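Local coordinates for lipocalin (Argas monolakensis, PDB 3BRN), which binds serotonin inside its antiparallel beta barrel and probably serves the soft tick as a lipocalin that takes up biogenic amines, at residues C7-P12 with V97-Y102; S57-K62 with M68-A73; V107-G110 with N114-L117; L117-S122 with Q127-C132; T134-V139 with R143-T148. All coordinates share one frame; numbering follows the deposited sequence.

Contact 1: residues C7-P12 with V97-Y102; sequences CDFGGP and VLFSDY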
# COMPACT_ATOMS: atom_id res chain seq x y z
N CYS A 7 -9.09 13.93 11.72
CA CYS A 7 -8.55 12.58 11.53
C CYS A 7 -8.13 12.05 12.89
O CYS A 7 -7.75 12.82 13.77
CB CYS A 7 -7.33 12.63 10.60
SG CYS A 7 -7.63 13.39 8.98
N ASP A 8 -8.14 10.73 13.05
CA ASP A 8 -7.69 10.13 14.29
C ASP A 8 -6.45 9.28 14.07
O ASP A 8 -6.55 8.13 13.65
CB ASP A 8 -8.80 9.28 14.92
CG ASP A 8 -8.61 9.09 16.41
OD1 ASP A 8 -7.45 8.91 16.86
OD2 ASP A 8 -9.62 9.13 17.15
N PHE A 9 -5.28 9.84 14.37
CA PHE A 9 -4.02 9.16 14.10
C PHE A 9 -3.49 8.40 15.32
O PHE A 9 -2.33 7.99 15.35
CB PHE A 9 -2.97 10.16 13.61
CG PHE A 9 -3.34 10.86 12.34
CD1 PHE A 9 -4.26 10.29 11.46
CD2 PHE A 9 -2.78 12.08 12.00
CE1 PHE A 9 -4.60 10.93 10.29
CE2 PHE A 9 -3.12 12.72 10.83
CZ PHE A 9 -4.03 12.14 9.97
N GLY A 10 -4.35 8.23 16.32
CA GLY A 10 -4.10 7.27 17.39
C GLY A 10 -4.56 5.91 16.93
O GLY A 10 -5.57 5.78 16.24
N GLY A 11 -3.76 4.89 17.21
CA GLY A 11 -4.14 3.55 16.79
C GLY A 11 -4.84 2.79 17.90
O GLY A 11 -5.67 3.35 18.61
N PRO A 12 -4.45 1.52 18.07
CA PRO A 12 -3.46 0.99 17.15
C PRO A 12 -4.06 0.71 15.78
O PRO A 12 -5.27 0.81 15.59
CB PRO A 12 -3.02 -0.32 17.81
CG PRO A 12 -4.17 -0.69 18.71
CD PRO A 12 -4.75 0.60 19.19
N VAL A 97 2.08 -0.37 9.31
CA VAL A 97 0.94 0.50 9.04
C VAL A 97 0.93 1.66 10.03
O VAL A 97 0.76 1.45 11.21
CB VAL A 97 -0.38 -0.27 9.12
CG1 VAL A 97 -1.52 0.61 8.61
CG2 VAL A 97 -0.29 -1.58 8.32
N LEU A 98 1.19 2.88 9.54
CA LEU A 98 1.22 4.05 10.42
C LEU A 98 -0.19 4.61 10.56
O LEU A 98 -0.50 5.28 11.52
CB LEU A 98 2.15 5.12 9.85
CG LEU A 98 3.57 4.63 9.59
CD1 LEU A 98 4.37 5.79 9.05
CD2 LEU A 98 4.18 4.06 10.89
N PHE A 99 -0.99 4.42 9.51
CA PHE A 99 -2.37 4.85 9.52
C PHE A 99 -3.16 4.16 8.42
O PHE A 99 -2.63 3.86 7.36
CB PHE A 99 -2.48 6.38 9.37
CG PHE A 99 -3.89 6.88 9.19
CD1 PHE A 99 -4.68 7.17 10.29
CD2 PHE A 99 -4.41 7.06 7.92
CE1 PHE A 99 -5.99 7.61 10.13
CE2 PHE A 99 -5.71 7.48 7.75
CZ PHE A 99 -6.49 7.78 8.86
N SER A 100 -4.44 3.89 8.65
CA SER A 100 -5.26 3.31 7.60
C SER A 100 -6.71 3.56 7.94
O SER A 100 -7.04 3.75 9.11
CB SER A 100 -5.01 1.81 7.52
OG SER A 100 -5.72 1.24 6.43
N ASP A 101 -7.56 3.66 6.92
CA ASP A 101 -9.01 3.73 7.15
C ASP A 101 -9.66 2.40 6.77
O ASP A 101 -10.88 2.25 6.83
CB ASP A 101 -9.63 4.90 6.38
CG ASP A 101 -9.59 4.72 4.88
OD1 ASP A 101 -9.02 3.71 4.40
OD2 ASP A 101 -10.15 5.58 4.17
N TYR A 102 -8.84 1.43 6.39
CA TYR A 102 -9.29 0.06 6.21
C TYR A 102 -10.19 -0.07 4.98
O TYR A 102 -10.90 -1.06 4.81
CB TYR A 102 -10.04 -0.43 7.45
CG TYR A 102 -9.17 -0.53 8.69
CD1 TYR A 102 -7.79 -0.63 8.58
CD2 TYR A 102 -9.73 -0.52 9.96
CE1 TYR A 102 -6.99 -0.73 9.70
CE2 TYR A 102 -8.94 -0.61 11.09
CZ TYR A 102 -7.57 -0.71 10.95
OH TYR A 102 -6.78 -0.81 12.08
O HOH W 1 -1.31 7.54 12.65
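Phe9 turns the edge of its ring onto the face of Phe99 in a T-shaped pair, with centroids 4.9 Å apart and planes at 78°. Followed outward from CB, the Phe99 side chain leaves with CG anti to the backbone N (chi1 172°), which swings the ring toward residues 7-12. CG only skirts Phe9, but CD1 lies 3.4 Å from Phe9 CD1. The next atom, Phe99 CE1, has Phe9 CD1 over the face of its ring, and Asp8 O at the edge, in the ring plane, 3.6 Å from Phe99 CE1. CZ at the tip sits under Phe9 CE1. Backbones are joined through one water, which donates to Phe9 O at 2.9 Å and to Leu98 O at 2.7 Å. Asp8 OD1 accepts from Gly10 N, an Asx turn with Phe9 at its middle. Lys135 of helix 131-140 packs on both rings, and Cys7 is joined to Cys131 of that helix by a disulfide. Leu98 and Phe99 together face Val107, a classic beta bulge where the strand turns its corner; the arrangement thus fastens the N-terminal loop over the outside of a lipocalin barrel, next to its helix.

Contact 2: residues S57-K62 with M68-A73; sequences SFTYGK and MIQLTA. With SRO (serotonin), chain C.
Tyr60 and Leu71 form the main side-chain pair: the leucine CB stands over one face of the phenol ring, a CH-pi contact 3.8 Å from CB to the Tyr60 ring centroid and 24° off the normal. The ring is brought there by chi1 73°, which sets CG between the backbone N and the carbonyl carbon and leans the ring across the neighbouring strand. Leu71 CD1 continues the cover toward Tyr60 OH. Phe58, with a similar chi1, leans the same way, and its CE1 touches Ala73 CB at 3.8 Å; that methyl also meets Tyr60 CE1. One face of the Phe58 ring receives the serotonin hydroxyl, SRO OH lying 3.5 Å from Phe58 CD2. The other side of the sheet carries Thr59 CG2, which packs on Gln70 CB at 3.5 Å. At the far end, Lys62 and Ile69 run alongside each other, pointing the same way. Between the two faces the backbones pair antiparallel: Phe58 and Ala73 exchange two hydrogen bonds, as do Tyr60 and Leu71, with Leu71 N to Tyr60 O the shortest at 2.7 Å. This is the beta hairpin of strands 55-64 and 67-78, a piece of lipocalin barrel wall whose Phe58 lines the amine pocket.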
# COMPACT_ATOMS: atom_id res chain seq x y z
N SER A 57 -1.01 -15.93 0.31
CA SER A 57 -0.44 -15.46 -0.95
C SER A 57 -1.14 -14.19 -1.36
O SER A 57 -2.32 -14.00 -1.07
CB SER A 57 -0.66 -16.50 -2.06
OG SER A 57 -0.03 -17.73 -1.77
N PHE A 58 -0.43 -13.33 -2.09
CA PHE A 58 -1.06 -12.16 -2.68
C PHE A 58 -0.35 -11.82 -3.96
O PHE A 58 0.79 -12.25 -4.18
CB PHE A 58 -1.04 -10.96 -1.72
CG PHE A 58 0.32 -10.34 -1.55
CD1 PHE A 58 1.27 -10.96 -0.75
CD2 PHE A 58 0.65 -9.15 -2.18
CE1 PHE A 58 2.54 -10.44 -0.64
CE2 PHE A 58 1.91 -8.62 -2.06
CZ PHE A 58 2.85 -9.24 -1.26
N THR A 59 -1.08 -11.19 -4.87
CA THR A 59 -0.53 -10.78 -6.16
C THR A 59 -0.05 -9.33 -6.07
O THR A 59 -0.66 -8.51 -5.38
CB THR A 59 -1.58 -10.91 -7.27
OG1 THR A 59 -2.08 -12.25 -7.30
CG2 THR A 59 -0.99 -10.54 -8.64
N TYR A 60 1.06 -9.05 -6.73
CA TYR A 60 1.60 -7.70 -6.82
C TYR A 60 2.22 -7.52 -8.19
O TYR A 60 2.38 -8.49 -8.96
CB TYR A 60 2.64 -7.46 -5.73
CG TYR A 60 3.95 -8.17 -5.96
CD1 TYR A 60 4.13 -9.48 -5.55
CD2 TYR A 60 5.03 -7.51 -6.55
CE1 TYR A 60 5.33 -10.14 -5.77
CE2 TYR A 60 6.24 -8.15 -6.76
CZ TYR A 60 6.38 -9.48 -6.36
OH TYR A 60 7.58 -10.14 -6.52
N GLY A 61 2.40 -6.27 -8.58
CA GLY A 61 2.88 -6.02 -9.92
C GLY A 61 3.20 -4.58 -10.20
O GLY A 61 3.40 -3.77 -9.30
N LYS A 62 3.24 -4.27 -11.48
CA LYS A 62 3.67 -2.97 -11.94
C LYS A 62 3.46 -2.96 -13.45
O LYS A 62 3.18 -4.01 -14.05
CB LYS A 62 5.15 -2.80 -11.61
CG LYS A 62 6.05 -3.73 -12.39
CD LYS A 62 7.51 -3.37 -12.18
CE LYS A 62 8.41 -4.57 -12.37
NZ LYS A 62 9.80 -4.26 -11.93
N MET A 68 -0.16 -4.65 -16.98
CA MET A 68 0.09 -4.88 -15.56
C MET A 68 0.52 -6.33 -15.37
O MET A 68 -0.29 -7.24 -15.55
CB MET A 68 -1.19 -4.63 -14.75
CG MET A 68 -1.69 -3.20 -14.72
SD MET A 68 -0.42 -2.09 -14.06
CE MET A 68 -1.32 -1.26 -12.75
N ILE A 69 1.78 -6.55 -15.01
CA ILE A 69 2.25 -7.91 -14.75
C ILE A 69 1.89 -8.34 -13.34
O ILE A 69 1.86 -7.51 -12.41
CB ILE A 69 3.77 -8.06 -14.94
CG1 ILE A 69 4.52 -7.22 -13.90
CG2 ILE A 69 4.19 -7.74 -16.39
CD1 ILE A 69 5.97 -7.60 -13.72
N GLN A 70 1.63 -9.63 -13.17
CA GLN A 70 1.27 -10.18 -11.87
C GLN A 70 2.34 -11.13 -11.37
O GLN A 70 2.76 -12.04 -12.08
CB GLN A 70 -0.05 -10.93 -11.95
CG GLN A 70 -1.18 -10.14 -12.56
CD GLN A 70 -2.45 -10.95 -12.67
OE1 GLN A 70 -2.50 -12.05 -11.92
NE2 GLN A 70 -3.36 -10.61 -13.42
N LEU A 71 2.78 -10.92 -10.13
CA LEU A 71 3.73 -11.80 -9.47
C LEU A 71 3.10 -12.13 -8.12
O LEU A 71 2.09 -11.54 -7.75
CB LEU A 71 5.07 -11.08 -9.27
CG LEU A 71 5.71 -10.56 -10.57
CD1 LEU A 71 6.99 -9.81 -10.29
CD2 LEU A 71 5.97 -11.72 -11.50
N THR A 72 3.57 -13.20 -7.48
CA THR A 72 3.00 -13.58 -6.19
C THR A 72 4.07 -13.68 -5.13
O THR A 72 5.23 -13.96 -5.41
CB THR A 72 2.20 -14.92 -6.24
OG1 THR A 72 3.11 -16.02 -6.40
CG2 THR A 72 1.18 -14.93 -7.36
N ALA A 73 3.66 -13.36 -3.90
CA ALA A 73 4.52 -13.49 -2.74
C ALA A 73 3.65 -13.82 -1.54
O ALA A 73 2.43 -14.02 -1.67
CB ALA A 73 5.29 -12.21 -2.51
OH SRO C . -0.39 -7.41 0.72
CZ3 SRO C . 0.30 -6.24 0.94
CH2 SRO C . 1.68 -6.34 1.10
CZ2 SRO C . 2.46 -5.18 1.21
CE2 SRO C . 1.79 -3.97 1.22
NE1 SRO C . 2.17 -2.67 1.36
CD1 SRO C . 1.08 -1.87 1.26
CG SRO C . -0.05 -2.67 1.09
CD2 SRO C . 0.41 -3.99 1.08
CE3 SRO C . -0.29 -5.09 0.95
CB SRO C . -1.47 -2.19 0.97
CA SRO C . -2.29 -2.65 2.20
NZ SRO C . -3.70 -2.30 1.97

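Contact 3: residues V107-G110 with N114-L117; sequences VMRG and NYEL. With SRO (serotonin), chain C.
Met108 and Glu116 face each other as an antiparallel hydrogen-bonded pair, Met108 N giving to Glu116 O at 2.9 Å in the carbonyl plane and Glu116 N returning a more bent bond to Met108 O. Two residues on, Gly110 N donates to Asn114 O at 2.8 Å, closing the hairpin beside its turn. The Met108 chain, bent at chi2 (-57°), leads its end away from the neighbouring strand and into the barrel, where CE lies 3.5 Å from serotonin CD1. The Glu116 chain, extended beyond CG, carries its carboxylate along Gly110, with OE2 3.8 Å from Gly110 CA. Two donors hold that group: Asn114 ND2 reaches OE2 on its anti side at 3.1 Å, and Trp118 NE1 bonds to OE1. The glutamate therefore links the turn to a first-shell residue, since Trp118 also lines the pocket. Toward the outside of the barrel, Arg109 and Tyr115 lie side by side, guanidinium and ring planes 76° apart, with Arg109 NE 3.8 Å from Tyr115 CE1. Val107 CG2 meets Leu117 CD1 on that same side, beneath helix 131-140, whose residues Cys132 and Lys135 cover the pair. The whole is a lipocalin beta hairpin, strands 105-109 and 115-120, presenting one methionine to the ligand inside the calyx and an apolar patch to the helix outside.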
# COMPACT_ATOMS: atom_id res chain seq x y z
N VAL A 107 -1.21 4.67 5.07
CA VAL A 107 0.14 5.24 5.10
C VAL A 107 1.06 4.25 5.82
O VAL A 107 0.76 3.82 6.92
CB VAL A 107 0.14 6.58 5.85
CG1 VAL A 107 1.59 7.12 5.97
CG2 VAL A 107 -0.79 7.56 5.12
N MET A 108 2.18 3.92 5.19
CA MET A 108 3.07 2.89 5.69
C MET A 108 4.46 3.47 5.93
O MET A 108 4.87 4.43 5.25
CB MET A 108 3.25 1.79 4.62
CG MET A 108 1.97 1.17 4.09
SD MET A 108 0.93 0.44 5.35
CE MET A 108 -0.07 -0.65 4.33
N ARG A 109 5.24 2.75 6.73
CA ARG A 109 6.69 2.85 6.65
C ARG A 109 7.14 1.57 5.93
O ARG A 109 6.87 0.48 6.41
CB ARG A 109 7.33 2.91 8.04
CG ARG A 109 8.85 3.15 8.00
CD ARG A 109 9.46 3.21 9.41
NE ARG A 109 8.92 4.34 10.16
CZ ARG A 109 8.16 4.24 11.25
NH1 ARG A 109 7.95 3.06 11.83
NH2 ARG A 109 7.63 5.34 11.77
N GLY A 110 7.74 1.70 4.75
CA GLY A 110 8.19 0.54 3.96
C GLY A 110 9.44 -0.10 4.55
O GLY A 110 10.01 0.42 5.51
N ASN A 114 11.47 4.14 4.28
CA ASN A 114 10.77 5.16 3.55
C ASN A 114 9.28 5.24 3.92
O ASN A 114 8.76 4.33 4.47
CB ASN A 114 10.93 4.88 2.08
CG ASN A 114 10.33 3.58 1.69
OD1 ASN A 114 10.82 2.54 2.05
ND2 ASN A 114 9.25 3.63 1.03
N TYR A 115 8.63 6.34 3.60
CA TYR A 115 7.21 6.46 3.78
C TYR A 115 6.43 6.28 2.50
O TYR A 115 6.87 6.64 1.48
CB TYR A 115 6.85 7.76 4.48
CG TYR A 115 7.53 7.89 5.80
CD1 TYR A 115 7.14 7.13 6.84
CD2 TYR A 115 8.62 8.71 5.96
CE1 TYR A 115 7.77 7.20 8.02
CE2 TYR A 115 9.26 8.79 7.15
CZ TYR A 115 8.83 8.03 8.18
OH TYR A 115 9.41 8.03 9.38
N GLU A 116 5.21 5.77 2.62
CA GLU A 116 4.43 5.36 1.46
C GLU A 116 2.97 5.69 1.64
O GLU A 116 2.39 5.43 2.70
CB GLU A 116 4.55 3.84 1.27
CG GLU A 116 5.99 3.39 0.96
CD GLU A 116 6.11 1.88 0.83
OE1 GLU A 116 5.15 1.16 1.21
OE2 GLU A 116 7.20 1.40 0.44
N LEU A 117 2.34 6.13 0.56
CA LEU A 117 0.90 6.27 0.54
C LEU A 117 0.35 5.28 -0.47
O LEU A 117 0.68 5.37 -1.65
CB LEU A 117 0.52 7.70 0.13
CG LEU A 117 -0.96 7.99 -0.13
CD1 LEU A 117 -1.79 7.81 1.13
CD2 LEU A 117 -1.11 9.41 -0.67
OH SRO C . -0.39 -7.41 0.72
CZ3 SRO C . 0.30 -6.24 0.94
CH2 SRO C . 1.68 -6.34 1.10
CZ2 SRO C . 2.46 -5.18 1.21
CE2 SRO C . 1.79 -3.97 1.22
NE1 SRO C . 2.17 -2.67 1.36
CD1 SRO C . 1.08 -1.87 1.26
CG SRO C . -0.05 -2.67 1.09
CD2 SRO C . 0.41 -3.99 1.08
CE3 SRO C . -0.29 -5.09 0.95
CB SRO C . -1.47 -2.19 0.97
CA SRO C . -2.29 -2.65 2.20
NZ SRO C . -3.70 -2.30 1.97

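Contact 4: residues L117-S122 with Q127-C132; sequences LWVHSS and QSYGCC. With SRO (serotonin), chain C.
Val119 points a methyl squarely at the Tyr129 ring: CG2 sits over its centre, a CH-pi contact 3.9 Å from the Tyr129 centroid and 10° off the normal. With CG1 anti to the backbone N, the valine can place both methyls on the tyrosine, CG1 coming 3.7 Å from Tyr129 CD1. Leu117 combines chi1 172° with chi2 64°, and this forks its two ends: CD2 reaches Tyr129 CD2 at 3.9 Å, while CD1 presses on Cys132 CB at a tight 3.5 Å. Between them Trp118 turns the opposite way, into the barrel, and presents a face to serotonin, whose CD1 stands over it, 3.3 Å from Trp118 CE2. The phenol hydroxyl of Tyr129 is held by Arg30 NE and Ile124 O. Strand 115-120 thus lies between ligand and helix, flanked by strands 26-32 and 105-109; Gly130 is the N-cap of helix 131-140, which disulfides tie to Cys7 and Cys105.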
# COMPACT_ATOMS: atom_id res chain seq x y z
N LEU A 117 2.34 6.13 0.56
CA LEU A 117 0.90 6.27 0.54
C LEU A 117 0.35 5.28 -0.47
O LEU A 117 0.68 5.37 -1.65
CB LEU A 117 0.52 7.70 0.13
CG LEU A 117 -0.96 7.99 -0.13
CD1 LEU A 117 -1.79 7.81 1.13
CD2 LEU A 117 -1.11 9.41 -0.67
N TRP A 118 -0.50 4.38 -0.02
CA TRP A 118 -1.14 3.43 -0.88
C TRP A 118 -2.61 3.77 -1.00
O TRP A 118 -3.21 4.12 -0.04
CB TRP A 118 -0.95 2.03 -0.36
CG TRP A 118 0.40 1.50 -0.35
CD1 TRP A 118 1.34 1.77 0.53
CD2 TRP A 118 0.97 0.61 -1.28
NE1 TRP A 118 2.47 1.11 0.25
CE2 TRP A 118 2.28 0.39 -0.88
CE3 TRP A 118 0.52 -0.02 -2.43
CZ2 TRP A 118 3.12 -0.47 -1.56
CZ3 TRP A 118 1.36 -0.85 -3.09
CH2 TRP A 118 2.63 -1.07 -2.67
N VAL A 119 -3.16 3.72 -2.20
CA VAL A 119 -4.57 4.09 -2.40
C VAL A 119 -5.32 3.01 -3.17
O VAL A 119 -4.81 2.47 -4.15
CB VAL A 119 -4.73 5.47 -3.09
CG1 VAL A 119 -6.20 5.91 -3.09
CG2 VAL A 119 -3.87 6.51 -2.41
N HIS A 120 -6.49 2.64 -2.65
CA HIS A 120 -7.34 1.62 -3.25
C HIS A 120 -7.78 2.03 -4.66
O HIS A 120 -8.04 3.20 -4.92
CB HIS A 120 -8.57 1.39 -2.36
CG HIS A 120 -9.36 0.18 -2.73
ND1 HIS A 120 -10.50 0.25 -3.51
CD2 HIS A 120 -9.14 -1.13 -2.50
CE1 HIS A 120 -10.93 -0.97 -3.76
NE2 HIS A 120 -10.13 -1.83 -3.16
N SER A 121 -7.87 1.05 -5.56
CA SER A 121 -8.30 1.30 -6.94
C SER A 121 -9.62 2.09 -7.04
O SER A 121 -9.78 2.92 -7.93
CB SER A 121 -8.40 -0.01 -7.72
OG SER A 121 -9.05 -1.00 -6.95
N SER A 122 -10.53 1.89 -6.09
CA SER A 122 -11.76 2.67 -6.08
C SER A 122 -11.57 4.17 -5.83
O SER A 122 -12.41 4.98 -6.21
CB SER A 122 -12.77 2.09 -5.09
OG SER A 122 -12.36 2.31 -3.76
N GLN A 127 -9.41 13.68 -6.26
CA GLN A 127 -8.55 14.86 -6.23
C GLN A 127 -7.76 14.98 -4.92
O GLN A 127 -6.72 15.64 -4.88
CB GLN A 127 -9.36 16.13 -6.50
CG GLN A 127 -9.94 16.18 -7.90
CD GLN A 127 -8.93 15.79 -8.96
OE1 GLN A 127 -7.92 16.47 -9.16
NE2 GLN A 127 -9.18 14.67 -9.63
N SER A 128 -8.25 14.33 -3.87
CA SER A 128 -7.56 14.37 -2.58
C SER A 128 -7.84 13.09 -1.82
O SER A 128 -8.95 12.57 -1.85
CB SER A 128 -8.00 15.59 -1.76
OG SER A 128 -9.32 15.41 -1.28
N TYR A 129 -6.84 12.60 -1.09
CA TYR A 129 -6.97 11.33 -0.41
C TYR A 129 -7.29 11.50 1.07
O TYR A 129 -7.10 10.59 1.88
CB TYR A 129 -5.72 10.47 -0.65
CG TYR A 129 -5.39 10.28 -2.13
CD1 TYR A 129 -6.25 9.58 -2.97
CD2 TYR A 129 -4.21 10.78 -2.67
CE1 TYR A 129 -5.96 9.40 -4.31
CE2 TYR A 129 -3.90 10.61 -4.00
CZ TYR A 129 -4.79 9.94 -4.83
OH TYR A 129 -4.47 9.75 -6.16
N GLY A 130 -7.79 12.69 1.42
CA GLY A 130 -8.30 12.95 2.76
C GLY A 130 -7.30 12.75 3.88
O GLY A 130 -6.23 13.36 3.87
N CYS A 131 -7.67 11.96 4.87
CA CYS A 131 -6.85 11.81 6.07
C CYS A 131 -5.50 11.20 5.79
O CYS A 131 -4.57 11.39 6.55
CB CYS A 131 -7.58 11.02 7.14
SG CYS A 131 -8.79 12.02 8.01
N CYS A 132 -5.40 10.40 4.73
CA CYS A 132 -4.13 9.79 4.39
C CYS A 132 -3.17 10.81 3.84
O CYS A 132 -1.98 10.67 4.03
CB CYS A 132 -4.30 8.65 3.41
SG CYS A 132 -5.03 7.18 4.14
OH SRO C . -0.39 -7.41 0.72
CZ3 SRO C . 0.30 -6.24 0.94
CH2 SRO C . 1.68 -6.34 1.10
CZ2 SRO C . 2.46 -5.18 1.21
CE2 SRO C . 1.79 -3.97 1.22
NE1 SRO C . 2.17 -2.67 1.36
CD1 SRO C . 1.08 -1.87 1.26
CG SRO C . -0.05 -2.67 1.09
CD2 SRO C . 0.41 -3.99 1.08
CE3 SRO C . -0.29 -5.09 0.95
CB SRO C . -1.47 -2.19 0.97
CA SRO C . -2.29 -2.65 2.20
NZ SRO C . -3.70 -2.30 1.97

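Contact 5: residues T134-V139 with R143-T148; sequences TKFAQV and RPIHHT
Phe136 and Ile145 meet from opposite directions, and this apolar touch is the tight part of the contact. The phenylalanine sets CG anti to the backbone N (chi1 176°), carrying the ring off the helix toward residues 143-148, where CE2 comes 3.8 Å from Ile145 CD1. A second isoleucine branch joins in, CG2 lying 3.9 Å from Phe136 CE2, so both carbon ends grip the same corner of the ring; CZ lies slightly farther from each. Phe136 is buried, since Tyr115, Leu117 and Lys31 of the barrel wall also pack on it, and Lys31 touches Ile145 as well.

The other half is loose and faces solvent. Arg143, extended from CG to NE, stretches back toward the end of the helix and places NH1 3.1 Å from Val139 O, but the angle is too poor for a hydrogen bond. NH1 instead bonds to the carbonyl of the following residue, Ala140 O. Inside helix 131-140, Val139 N donates to Lys135 O at 3.0 Å. Beyond Ile145, the weakly bonded strand around 146-147 joins the sheet through His146 and Thr32. Chemically the contact is one small hydrophobic touch plus an arginine beside the carbonyls at the helix C-terminal end, where its positive charge probably suits the helix dipole; direct contact between helix and following chain is therefore slight, and both rest largely on the barrel.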
# COMPACT_ATOMS: atom_id res chain seq x y z
N THR A 134 -3.11 13.93 4.72
CA THR A 134 -2.66 14.65 5.90
C THR A 134 -1.58 13.88 6.67
O THR A 134 -0.67 14.47 7.23
CB THR A 134 -3.83 14.97 6.86
OG1 THR A 134 -4.84 15.72 6.16
CG2 THR A 134 -3.34 15.78 8.04
N LYS A 135 -1.75 12.56 6.78
CA LYS A 135 -0.83 11.75 7.57
C LYS A 135 0.49 11.60 6.81
O LYS A 135 1.57 11.67 7.39
CB LYS A 135 -1.44 10.38 7.88
CG LYS A 135 -0.49 9.40 8.55
CD LYS A 135 -0.25 9.75 10.01
CE LYS A 135 0.78 8.80 10.62
NZ LYS A 135 0.88 9.06 12.10
N PHE A 136 0.37 11.35 5.51
CA PHE A 136 1.57 11.16 4.69
C PHE A 136 2.42 12.44 4.70
O PHE A 136 3.65 12.38 4.89
CB PHE A 136 1.18 10.72 3.26
CG PHE A 136 2.36 10.60 2.33
CD1 PHE A 136 3.22 9.51 2.42
CD2 PHE A 136 2.68 11.62 1.45
CE1 PHE A 136 4.35 9.41 1.61
CE2 PHE A 136 3.81 11.53 0.63
CZ PHE A 136 4.64 10.41 0.72
N ALA A 137 1.76 13.58 4.60
CA ALA A 137 2.45 14.88 4.71
C ALA A 137 3.15 15.03 6.04
O ALA A 137 4.30 15.49 6.10
CB ALA A 137 1.49 16.05 4.48
N GLN A 138 2.49 14.63 7.13
CA GLN A 138 3.14 14.70 8.44
C GLN A 138 4.42 13.90 8.52
O GLN A 138 5.42 14.39 9.03
CB GLN A 138 2.19 14.28 9.57
CG GLN A 138 1.52 15.45 10.24
CD GLN A 138 0.53 15.02 11.31
OE1 GLN A 138 0.83 13.93 12.01
NE2 GLN A 138 -0.53 15.63 11.47
N VAL A 139 4.35 12.61 8.20
CA VAL A 139 5.52 11.75 8.34
C VAL A 139 6.60 12.00 7.30
O VAL A 139 7.78 11.80 7.57
CB VAL A 139 5.15 10.24 8.40
CG1 VAL A 139 4.27 9.98 9.60
CG2 VAL A 139 4.46 9.75 7.08
N ARG A 143 10.98 15.75 3.15
CA ARG A 143 11.63 14.76 2.28
C ARG A 143 11.03 14.82 0.88
O ARG A 143 9.84 15.09 0.71
CB ARG A 143 11.42 13.36 2.84
CG ARG A 143 12.13 13.06 4.16
CD ARG A 143 11.85 11.62 4.61
NE ARG A 143 12.46 11.27 5.89
CZ ARG A 143 11.92 11.56 7.07
NH1 ARG A 143 10.80 12.28 7.15
NH2 ARG A 143 12.54 11.19 8.19
N PRO A 144 11.86 14.58 -0.14
CA PRO A 144 11.34 14.54 -1.51
C PRO A 144 10.28 13.46 -1.68
O PRO A 144 10.37 12.40 -1.05
CB PRO A 144 12.58 14.21 -2.34
CG PRO A 144 13.73 14.81 -1.54
CD PRO A 144 13.34 14.53 -0.10
N ILE A 145 9.23 13.78 -2.44
CA ILE A 145 8.12 12.86 -2.69
C ILE A 145 8.15 12.40 -4.15
O ILE A 145 8.39 13.19 -5.06
CB ILE A 145 6.74 13.54 -2.46
CG1 ILE A 145 6.67 14.24 -1.10
CG2 ILE A 145 5.61 12.53 -2.70
CD1 ILE A 145 7.02 13.38 0.05
N HIS A 146 7.99 11.11 -4.36
CA HIS A 146 7.86 10.55 -5.67
C HIS A 146 6.50 10.01 -5.98
O HIS A 146 5.98 9.19 -5.26
CB HIS A 146 8.89 9.49 -5.88
CG HIS A 146 10.25 9.94 -5.51
ND1 HIS A 146 10.65 10.06 -4.21
CD2 HIS A 146 11.27 10.38 -6.26
CE1 HIS A 146 11.87 10.53 -4.18
NE2 HIS A 146 12.27 10.73 -5.41
N HIS A 147 5.95 10.45 -7.08
CA HIS A 147 4.60 10.13 -7.44
C HIS A 147 4.50 8.94 -8.37
O HIS A 147 4.70 9.07 -9.53
CB HIS A 147 3.92 11.34 -8.01
CG HIS A 147 3.96 12.50 -7.09
ND1 HIS A 147 2.89 12.85 -6.31
CD2 HIS A 147 4.95 13.35 -6.78
CE1 HIS A 147 3.21 13.89 -5.58
NE2 HIS A 147 4.46 14.20 -5.84
N THR A 148 4.17 7.78 -7.83
CA THR A 148 4.40 6.50 -8.49
C THR A 148 3.26 6.10 -9.41
O THR A 148 3.42 5.21 -10.23
CB THR A 148 4.61 5.38 -7.45
OG1 THR A 148 5.88 5.56 -6.82
CG2 THR A 148 4.57 4.00 -8.12

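All five contacts reach one curled antiparallel sheet, the lipocalin barrel. Contact 1 joins the N-terminal loop to strand 99-100, and contact 2 falls within the long span between those segments; contacts 3, 4 and 5 follow in order along the chain. Contacts 3 and 4 share Leu117 on strand 115-120, while contacts 4 and 5 share helix 131-140. Contacts 3 and 5 have centres only 8 Å apart, whereas contact 2 lies across the chain's centre, about 26 Å from contact 1 between centres. Serotonin is touched by contact 2 from one side and by the adjoining contacts 3 and 4 from the other; contacts 1, 4 and 5 pack the N-terminal loop, helix 131-140 and the chain that follows it against the barrel.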